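Local structure of protein argonaute 5 (Arabidopsis thaliana, 4G0O) at residues Asp2-Val11 with Asn129-Leu139; Val17-Arg25 with Ser56-Leu66. The protein probably binds the 5' nucleotide of small RNAs through its MID domain, helping to sort them into the Argonaute complex for gene regulation. All coordinates share one frame; numbering follows the deposited sequence.

Interaction 1: Asp2-Val11 with Asn129-Leu139; sequences DKKMVNGAKV and NVKTGGRNTVL. With SO4 (sulfate ion), chain C.
Lys4 and Thr137 form a hydrogen-bonded pair at the middle of a two-stranded antiparallel ribbon, strands 3-5 and 135-138, whose axes approach to 4.6 Å at 152°. Lys3 with Val138 and Met5 with Asn136 are the flanking non-hydrogen-bonded pairs. Beyond them Val6 and Asn7 both face Arg135, a classic beta bulge: Asn7 N donates to Arg135 O, and Val6 N adds a weak bond to the same oxygen. Past the bulge, the end of helix 118-131 closes in a Schellman motif at Gly133.

The Asn129 side chain ties that helix end to residues 7-9. Its CG stands anti to the backbone N (chi1 -173°), which carries the amide across to Asn7 and Ala9. OD1 takes the N-H of Ala9 at 2.7 Å, almost straight out from the amide C=O. ND2 gives one hydrogen to Asn7 O at 3.1 Å, from above that carbonyl plane, and the other at 2.8 Å to OD1 of Asn136, whose own ND2 reaches Leu126 O in helix 118-131. Met5 crosses this amide obliquely, its SD beside Asn129 CG. At the bulge, Val6 CG1 lies over one face of the Arg135 guanidinium, 3.8 Å from NH1. Thr132 CG2 presses on Val11 CG2 at 3.3 Å, a tight contact. Away from the ribbon, Lys131 NZ holds a sulfate ion, probably from the crystallisation liquor, by its O3 at 2.8 Å.

Were Asn129 an alanine, Ala9 N and Asn136 OD1 would probably lose these mates, and the turn after the helix would be less firmly tied to residues 7-9. Asn7 O accepts from both Asn129 ND2 and Arg135 N, and three bonds fix the rotation of the Asn129 amide, so one polar side chain joins helix end, bulge and C-terminal strand.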
loop_
_atom_site.group_PDB
_atom_site.type_symbol
_atom_site.label_atom_id
_atom_site.label_comp_id
_atom_site.label_asym_id
_atom_site.label_seq_id
_atom_site.Cartn_x
_atom_site.Cartn_y
_atom_site.Cartn_z
ATOM N N ASP A 2 -19.219 11.674 0.972
ATOM C CA ASP A 2 -20.244 10.870 1.630
ATOM C C ASP A 2 -19.817 9.420 1.887
ATOM O O ASP A 2 -20.521 8.665 2.559
ATOM C CB ASP A 2 -21.518 10.897 0.805
ATOM C CG ASP A 2 -21.970 12.312 0.492
ATOM O OD1 ASP A 2 -21.610 13.234 1.262
ATOM O OD2 ASP A 2 -22.680 12.496 -0.523
ATOM N N LYS A 3 -18.667 9.035 1.348
ATOM C CA LYS A 3 -18.137 7.706 1.590
ATOM C C LYS A 3 -17.368 7.691 2.909
ATOM O O LYS A 3 -16.425 8.457 3.098
ATOM C CB LYS A 3 -17.236 7.283 0.444
ATOM C CG LYS A 3 -17.953 7.118 -0.879
ATOM C CD LYS A 3 -16.972 6.612 -1.927
ATOM C CE LYS A 3 -17.336 7.099 -3.312
ATOM N NZ LYS A 3 -16.221 6.815 -4.271
ATOM N N LYS A 4 -17.774 6.819 3.825
ATOM C CA LYS A 4 -17.186 6.800 5.165
ATOM C C LYS A 4 -16.781 5.381 5.579
ATOM O O LYS A 4 -17.224 4.396 4.989
ATOM C CB LYS A 4 -18.182 7.376 6.183
ATOM C CG LYS A 4 -18.652 8.806 5.887
ATOM C CD LYS A 4 -17.570 9.829 6.200
ATOM C CE LYS A 4 -18.143 11.237 6.253
ATOM N NZ LYS A 4 -18.780 11.603 4.963
ATOM N N MET A 5 -15.928 5.285 6.592
ATOM C CA MET A 5 -15.640 4.007 7.213
ATOM C C MET A 5 -16.615 3.820 8.384
ATOM O O MET A 5 -16.617 4.604 9.324
ATOM C CB MET A 5 -14.192 3.975 7.709
ATOM C CG MET A 5 -13.163 4.095 6.587
ATOM S SD MET A 5 -11.464 4.105 7.165
ATOM C CE MET A 5 -10.527 4.388 5.660
ATOM N N VAL A 6 -17.460 2.801 8.318
ATOM C CA VAL A 6 -18.326 2.482 9.448
ATOM C C VAL A 6 -17.425 2.037 10.572
ATOM O O VAL A 6 -17.558 2.466 11.717
ATOM C CB VAL A 6 -19.265 1.312 9.126
ATOM C CG1 VAL A 6 -20.168 1.027 10.311
ATOM C CG2 VAL A 6 -20.081 1.613 7.883
ATOM N N ASN A 7 -16.471 1.189 10.210
ATOM C CA ASN A 7 -15.548 0.609 11.163
ATOM C C ASN A 7 -14.125 0.585 10.585
ATOM O O ASN A 7 -13.868 -0.066 9.573
ATOM C CB ASN A 7 -16.055 -0.786 11.533
ATOM C CG ASN A 7 -14.982 -1.671 12.093
ATOM O OD1 ASN A 7 -14.665 -2.723 11.516
ATOM N ND2 ASN A 7 -14.412 -1.266 13.232
ATOM N N GLY A 8 -13.211 1.321 11.209
ATOM C CA GLY A 8 -11.870 1.476 10.677
ATOM C C GLY A 8 -10.978 0.349 11.152
ATOM O O GLY A 8 -10.806 0.171 12.355
ATOM N N ALA A 9 -10.420 -0.428 10.225
ATOM C CA ALA A 9 -9.566 -1.554 10.623
ATOM C C ALA A 9 -8.350 -1.063 11.402
ATOM O O ALA A 9 -8.017 0.120 11.363
ATOM C CB ALA A 9 -9.132 -2.376 9.406
ATOM N N LYS A 10 -7.690 -1.960 12.124
ATOM C CA LYS A 10 -6.449 -1.584 12.796
ATOM C C LYS A 10 -5.253 -2.322 12.197
ATOM O O LYS A 10 -5.204 -3.550 12.202
ATOM C CB LYS A 10 -6.539 -1.809 14.306
ATOM C CG LYS A 10 -5.234 -1.500 15.049
ATOM C CD LYS A 10 -5.327 -1.952 16.507
ATOM C CE LYS A 10 -4.043 -1.680 17.290
ATOM N NZ LYS A 10 -4.126 -2.286 18.662
ATOM N N VAL A 11 -4.286 -1.559 11.696
ATOM C CA VAL A 11 -3.100 -2.124 11.057
ATOM C C VAL A 11 -1.862 -1.936 11.930
ATOM O O VAL A 11 -1.482 -0.806 12.234
ATOM C CB VAL A 11 -2.835 -1.473 9.671
ATOM C CG1 VAL A 11 -1.658 -2.119 8.990
ATOM C CG2 VAL A 11 -4.041 -1.599 8.800
ATOM N N ASN A 129 -9.077 0.136 3.866
ATOM C CA ASN A 129 -9.904 -0.250 5.022
ATOM C C ASN A 129 -10.645 -1.564 4.819
ATOM O O ASN A 129 -10.646 -2.413 5.694
ATOM C CB ASN A 129 -10.910 0.848 5.395
ATOM C CG ASN A 129 -11.663 0.537 6.687
ATOM O OD1 ASN A 129 -11.066 0.138 7.678
ATOM N ND2 ASN A 129 -12.982 0.706 6.667
ATOM N N VAL A 130 -11.272 -1.744 3.665
ATOM C CA VAL A 130 -11.931 -3.013 3.383
ATOM C C VAL A 130 -10.959 -4.201 3.233
ATOM O O VAL A 130 -11.230 -5.277 3.756
ATOM C CB VAL A 130 -12.844 -2.909 2.178
ATOM C CG1 VAL A 130 -12.315 -1.880 1.251
ATOM C CG2 VAL A 130 -12.976 -4.262 1.472
ATOM N N LYS A 131 -9.831 -3.994 2.548
ATOM C CA LYS A 131 -8.823 -5.038 2.374
ATOM C C LYS A 131 -8.260 -5.541 3.695
ATOM O O LYS A 131 -7.787 -6.676 3.781
ATOM C CB LYS A 131 -7.659 -4.534 1.504
ATOM C CG LYS A 131 -7.983 -4.496 0.037
ATOM C CD LYS A 131 -6.846 -3.931 -0.776
ATOM C CE LYS A 131 -7.296 -3.720 -2.201
ATOM N NZ LYS A 131 -6.217 -4.057 -3.140
ATOM N N THR A 132 -8.297 -4.677 4.704
ATOM C CA THR A 132 -7.698 -4.925 6.015
ATOM C C THR A 132 -8.751 -5.392 7.023
ATOM O O THR A 132 -8.461 -5.619 8.199
ATOM C CB THR A 132 -7.036 -3.621 6.539
ATOM O OG1 THR A 132 -6.130 -3.128 5.551
ATOM C CG2 THR A 132 -6.245 -3.883 7.782
ATOM N N GLY A 133 -9.988 -5.525 6.570
ATOM C CA GLY A 133 -11.022 -6.027 7.452
ATOM C C GLY A 133 -11.999 -5.007 7.992
ATOM O O GLY A 133 -12.862 -5.357 8.786
ATOM N N GLY A 134 -11.872 -3.751 7.569
ATOM C CA GLY A 134 -12.798 -2.716 7.973
ATOM C C GLY A 134 -14.096 -2.770 7.193
ATOM O O GLY A 134 -14.261 -3.627 6.318
ATOM N N ARG A 135 -15.008 -1.846 7.503
ATOM C CA ARG A 135 -16.288 -1.706 6.811
ATOM C C ARG A 135 -16.458 -0.276 6.317
ATOM O O ARG A 135 -16.211 0.688 7.067
ATOM C CB ARG A 135 -17.446 -1.975 7.776
ATOM C CG ARG A 135 -18.056 -3.368 7.744
ATOM C CD ARG A 135 -19.144 -3.448 8.819
ATOM N NE ARG A 135 -18.584 -3.206 10.152
ATOM C CZ ARG A 135 -19.285 -2.838 11.226
ATOM N NH1 ARG A 135 -20.602 -2.650 11.151
ATOM N NH2 ARG A 135 -18.654 -2.652 12.383
ATOM N N ASN A 136 -16.922 -0.139 5.081
ATOM C CA ASN A 136 -17.219 1.169 4.511
ATOM C C ASN A 136 -18.712 1.318 4.200
ATOM O O ASN A 136 -19.425 0.323 4.076
ATOM C CB ASN A 136 -16.400 1.394 3.230
ATOM C CG ASN A 136 -14.900 1.439 3.484
ATOM O OD1 ASN A 136 -14.452 1.749 4.584
ATOM N ND2 ASN A 136 -14.114 1.134 2.450
ATOM N N THR A 137 -19.182 2.556 4.059
ATOM C CA THR A 137 -20.550 2.799 3.597
ATOM C C THR A 137 -20.623 4.112 2.811
ATOM O O THR A 137 -19.612 4.808 2.660
ATOM C CB THR A 137 -21.564 2.846 4.779
ATOM O OG1 THR A 137 -22.906 2.731 4.284
ATOM C CG2 THR A 137 -21.428 4.152 5.550
ATOM N N VAL A 138 -21.818 4.425 2.306
ATOM C CA VAL A 138 -22.101 5.708 1.676
ATOM C C VAL A 138 -23.276 6.344 2.404
ATOM O O VAL A 138 -24.334 5.722 2.543
ATOM C CB VAL A 138 -22.470 5.572 0.176
ATOM C CG1 VAL A 138 -22.849 6.931 -0.394
ATOM C CG2 VAL A 138 -21.314 5.015 -0.606
ATOM N N LEU A 139 -23.086 7.569 2.888
ATOM C CA LEU A 139 -24.132 8.227 3.658
ATOM C C LEU A 139 -25.150 8.914 2.740
ATOM O O LEU A 139 -26.360 8.807 2.955
ATOM C CB LEU A 139 -23.541 9.217 4.671
ATOM C CG LEU A 139 -22.661 8.662 5.797
ATOM C CD1 LEU A 139 -22.261 9.780 6.748
ATOM C CD2 LEU A 139 -23.393 7.586 6.561
ATOM O OXT LEU A 139 -24.796 9.583 1.766
HETATM S S SO4 C . -6.407 -2.254 -6.080
HETATM O O1 SO4 C . -6.151 -1.088 -6.932
HETATM O O2 SO4 C . -5.168 -3.077 -6.021
HETATM O O3 SO4 C . -6.845 -1.813 -4.745
HETATM O O4 SO4 C . -7.515 -3.042 -6.640
#

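Interaction 2: Val17-Arg25 with Ser56-Leu66; sequences VSFSTRIDR and SCPPEHIEEAL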
loop_
_atom_site.group_PDB
_atom_site.type_symbol
_atom_site.label_atom_id
_atom_site.label_comp_id
_atom_site.label_asym_id
_atom_site.label_seq_id
_atom_site.Cartn_x
_atom_site.Cartn_y
_atom_site.Cartn_z
ATOM N N VAL A 17 6.772 -1.128 -0.723
ATOM C CA VAL A 17 7.746 -1.502 -1.741
ATOM C C VAL A 17 7.544 -0.652 -2.959
ATOM O O VAL A 17 6.404 -0.402 -3.376
ATOM C CB VAL A 17 7.580 -2.956 -2.193
ATOM C CG1 VAL A 17 8.812 -3.431 -2.952
ATOM C CG2 VAL A 17 7.376 -3.811 -1.017
ATOM N N SER A 18 8.653 -0.229 -3.550
ATOM C CA SER A 18 8.595 0.545 -4.772
ATOM C C SER A 18 9.358 -0.121 -5.906
ATOM O O SER A 18 10.548 -0.415 -5.784
ATOM C CB SER A 18 9.148 1.949 -4.535
ATOM O OG SER A 18 9.317 2.604 -5.772
ATOM N N PHE A 19 8.662 -0.345 -7.012
ATOM C CA PHE A 19 9.298 -0.815 -8.228
ATOM C C PHE A 19 9.448 0.324 -9.238
ATOM O O PHE A 19 9.702 0.099 -10.417
ATOM C CB PHE A 19 8.505 -1.968 -8.836
ATOM C CG PHE A 19 8.290 -3.121 -7.885
ATOM C CD1 PHE A 19 7.033 -3.371 -7.342
ATOM C CD2 PHE A 19 9.347 -3.933 -7.513
ATOM C CE1 PHE A 19 6.839 -4.428 -6.472
ATOM C CE2 PHE A 19 9.161 -4.982 -6.632
ATOM C CZ PHE A 19 7.902 -5.234 -6.112
ATOM N N SER A 20 9.273 1.553 -8.778
ATOM C CA SER A 20 9.405 2.700 -9.669
ATOM C C SER A 20 10.817 3.243 -9.635
ATOM O O SER A 20 11.423 3.371 -8.574
ATOM C CB SER A 20 8.447 3.815 -9.288
ATOM O OG SER A 20 8.757 4.989 -10.028
ATOM N N THR A 21 11.330 3.576 -10.809
ATOM C CA THR A 21 12.669 4.121 -10.930
ATOM C C THR A 21 12.627 5.652 -11.008
ATOM O O THR A 21 13.579 6.365 -10.632
ATOM C CB THR A 21 13.324 3.569 -12.191
ATOM O OG1 THR A 21 13.470 2.145 -12.065
ATOM C CG2 THR A 21 14.672 4.204 -12.404
ATOM N N ARG A 22 11.499 6.150 -11.482
ATOM C CA ARG A 22 11.390 7.541 -11.868
ATOM C C ARG A 22 11.299 8.487 -10.677
ATOM O O ARG A 22 11.828 9.597 -10.714
ATOM C CB ARG A 22 10.169 7.722 -12.755
ATOM C CG ARG A 22 10.464 8.513 -13.989
ATOM C CD ARG A 22 11.056 7.634 -15.078
ATOM N NE ARG A 22 10.012 7.163 -15.985
ATOM C CZ ARG A 22 9.416 7.928 -16.899
ATOM N NH1 ARG A 22 9.761 9.208 -17.034
ATOM N NH2 ARG A 22 8.472 7.414 -17.678
ATOM N N ILE A 23 10.632 8.049 -9.619
ATOM C CA ILE A 23 10.244 8.966 -8.551
ATOM C C ILE A 23 11.365 9.361 -7.627
ATOM O O ILE A 23 12.345 8.635 -7.467
ATOM C CB ILE A 23 9.070 8.419 -7.718
ATOM C CG1 ILE A 23 9.446 7.076 -7.084
ATOM C CG2 ILE A 23 7.852 8.266 -8.600
ATOM C CD1 ILE A 23 8.264 6.376 -6.412
ATOM N N ASP A 24 11.214 10.535 -7.021
ATOM C CA ASP A 24 12.167 10.975 -6.029
ATOM C C ASP A 24 12.231 9.929 -4.925
ATOM O O ASP A 24 11.215 9.316 -4.582
ATOM C CB ASP A 24 11.770 12.320 -5.439
ATOM C CG ASP A 24 12.761 12.796 -4.398
ATOM O OD1 ASP A 24 12.587 12.456 -3.205
ATOM O OD2 ASP A 24 13.739 13.480 -4.778
ATOM N N ARG A 25 13.422 9.722 -4.375
ATOM C CA ARG A 25 13.619 8.703 -3.352
ATOM C C ARG A 25 12.886 9.001 -2.045
ATOM O O ARG A 25 12.824 8.139 -1.166
ATOM C CB ARG A 25 15.114 8.495 -3.074
ATOM C CG ARG A 25 15.811 7.484 -3.999
ATOM C CD ARG A 25 15.399 6.022 -3.706
ATOM N NE ARG A 25 15.200 5.244 -4.934
ATOM C CZ ARG A 25 16.122 4.466 -5.506
ATOM N NH1 ARG A 25 17.333 4.348 -4.966
ATOM N NH2 ARG A 25 15.829 3.806 -6.628
ATOM N N SER A 56 13.195 -0.352 -2.013
ATOM C CA SER A 56 13.117 0.143 -3.374
ATOM C C SER A 56 14.024 -0.722 -4.227
ATOM O O SER A 56 15.192 -0.916 -3.891
ATOM C CB SER A 56 13.565 1.601 -3.446
ATOM O OG SER A 56 13.466 2.087 -4.773
ATOM N N CYS A 57 13.497 -1.262 -5.319
ATOM C CA CYS A 57 14.297 -2.164 -6.135
ATOM C C CYS A 57 13.810 -2.134 -7.584
ATOM O O CYS A 57 12.721 -1.614 -7.851
ATOM C CB CYS A 57 14.250 -3.572 -5.547
ATOM S SG CYS A 57 12.624 -4.314 -5.606
ATOM N N PRO A 58 14.618 -2.661 -8.531
ATOM C CA PRO A 58 14.200 -2.576 -9.929
ATOM C C PRO A 58 13.030 -3.501 -10.192
ATOM O O PRO A 58 12.898 -4.522 -9.516
ATOM C CB PRO A 58 15.430 -3.080 -10.695
ATOM C CG PRO A 58 16.566 -2.974 -9.751
ATOM C CD PRO A 58 15.962 -3.251 -8.407
ATOM N N PRO A 59 12.194 -3.160 -11.178
ATOM C CA PRO A 59 11.053 -3.975 -11.607
ATOM C C PRO A 59 11.403 -5.429 -11.974
ATOM O O PRO A 59 10.507 -6.280 -11.959
ATOM C CB PRO A 59 10.550 -3.238 -12.851
ATOM C CG PRO A 59 11.717 -2.416 -13.304
ATOM C CD PRO A 59 12.371 -1.982 -12.038
ATOM N N GLU A 60 12.656 -5.721 -12.309
ATOM C CA GLU A 60 13.019 -7.107 -12.616
ATOM C C GLU A 60 13.206 -7.941 -11.349
ATOM O O GLU A 60 13.361 -9.160 -11.416
ATOM C CB GLU A 60 14.254 -7.209 -13.539
ATOM C CG GLU A 60 15.236 -6.036 -13.497
ATOM C CD GLU A 60 14.743 -4.792 -14.238
ATOM O OE1 GLU A 60 14.459 -3.790 -13.558
ATOM O OE2 GLU A 60 14.649 -4.815 -15.485
ATOM N N HIS A 61 13.187 -7.279 -10.200
ATOM C CA HIS A 61 13.313 -7.959 -8.915
ATOM C C HIS A 61 11.962 -8.192 -8.218
ATOM O O HIS A 61 11.920 -8.306 -6.989
ATOM C CB HIS A 61 14.207 -7.144 -7.975
ATOM C CG HIS A 61 15.668 -7.242 -8.277
ATOM N ND1 HIS A 61 16.571 -7.809 -7.397
ATOM C CD2 HIS A 61 16.390 -6.842 -9.349
ATOM C CE1 HIS A 61 17.782 -7.759 -7.925
ATOM N NE2 HIS A 61 17.699 -7.169 -9.105
ATOM N N ILE A 62 10.870 -8.254 -8.979
ATOM C CA ILE A 62 9.521 -8.359 -8.378
ATOM C C ILE A 62 9.343 -9.670 -7.596
ATOM O O ILE A 62 8.989 -9.663 -6.421
ATOM C CB ILE A 62 8.400 -8.211 -9.448
ATOM C CG1 ILE A 62 8.219 -6.741 -9.837
ATOM C CG2 ILE A 62 7.067 -8.766 -8.951
ATOM C CD1 ILE A 62 7.492 -6.540 -11.144
ATOM N N GLU A 63 9.611 -10.792 -8.252
ATOM C CA GLU A 63 9.468 -12.093 -7.608
ATOM C C GLU A 63 10.331 -12.161 -6.341
ATOM O O GLU A 63 9.835 -12.515 -5.276
ATOM C CB GLU A 63 9.807 -13.227 -8.589
ATOM C CG GLU A 63 8.902 -13.310 -9.838
ATOM C CD GLU A 63 9.341 -12.396 -10.991
ATOM O OE1 GLU A 63 8.978 -12.689 -12.151
ATOM O OE2 GLU A 63 10.034 -11.381 -10.756
ATOM N N GLU A 64 11.605 -11.775 -6.468
ATOM C CA GLU A 64 12.571 -11.747 -5.358
ATOM C C GLU A 64 12.154 -10.871 -4.172
ATOM O O GLU A 64 12.205 -11.314 -3.025
ATOM C CB GLU A 64 13.955 -11.273 -5.859
ATOM C CG GLU A 64 15.065 -11.277 -4.795
ATOM C CD GLU A 64 15.714 -9.904 -4.533
ATOM O OE1 GLU A 64 14.974 -8.916 -4.291
ATOM O OE2 GLU A 64 16.978 -9.823 -4.555
ATOM N N ALA A 65 11.784 -9.618 -4.455
ATOM C CA ALA A 65 11.430 -8.644 -3.414
ATOM C C ALA A 65 10.199 -9.077 -2.639
ATOM O O ALA A 65 10.181 -9.046 -1.416
ATOM C CB ALA A 65 11.183 -7.273 -4.031
ATOM N N LEU A 66 9.169 -9.491 -3.361
ATOM C CA LEU A 66 7.916 -9.868 -2.726
ATOM C C LEU A 66 8.152 -11.054 -1.790
ATOM O O LEU A 66 7.708 -11.049 -0.642
ATOM C CB LEU A 66 6.879 -10.212 -3.800
ATOM C CG LEU A 66 5.791 -9.200 -4.191
ATOM C CD1 LEU A 66 5.950 -7.793 -3.550
ATOM C CD2 LEU A 66 5.666 -9.110 -5.706
HETATM O O HOH W 1 11.404 4.715 -5.721
HETATM O O HOH W 2 13.358 0.860 -7.873
#
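Phe19 lays one face of its ring against Ile62, whose CG1 makes a CH-pi contact 3.8 Å from the ring centroid and 14° off the normal. Ala65 CB and Leu66 CD1 sit at the edge, near the ring plane, Leu66 CD1 at 4.1 Å from Phe19 CZ. Cys57 SG comes in obliquely, 3.7 Å from Phe19 CE2, a sulfur-aromatic contact; a chi1 of 65° brings the sulfur to the CD2-CE2 side of the ring. The Arg25 guanidinium turns a face to Ser56, whose OG is 3.5 Å from Arg25 NH2 at an angle too poor for a hydrogen bond.

Ser18 and Ser56 pair as parallel strands, and Cys57 N donates almost straight to Ser18 O at 3.1 Å. Ser18 OG accepts from Ser20 N in an ST turn. Two waters extend the polar side: one bonds Ser18 OG and Ser20 O, the other also donates to Ser20 O, and both reach Ser56 OG weakly.

Val81 and Pro84 also touch Phe19, while Ile96 of helix 90-101 packs on Ile62 and Leu66. Phe19, just past strand 7-18, meets the first turns of helix 62-72 at the C-terminal edge of the parallel sheet, as in the Rossmann-like fold of MID domains.

In the fold
Strand 7-18 carries both contacts, its first residues in interaction 1 and its last in interaction 2. Their centres are 29 Å apart, one to each side of the molecule's middle, with nearest atoms about 13 Å apart and no direct touch. Both segments of interaction 2 come between those of interaction 1 in sequence. Interaction 1 brings the two ends of this MID fragment together in a small antiparallel sheet beside the end of helix 118-131. Interaction 2 lies at the far end of the shared strand, where the parallel sheet meets helix 62-72. The long strand therefore spans the MID domain from the paired ends of the fragment to the loops at the sheet's C-terminal edge.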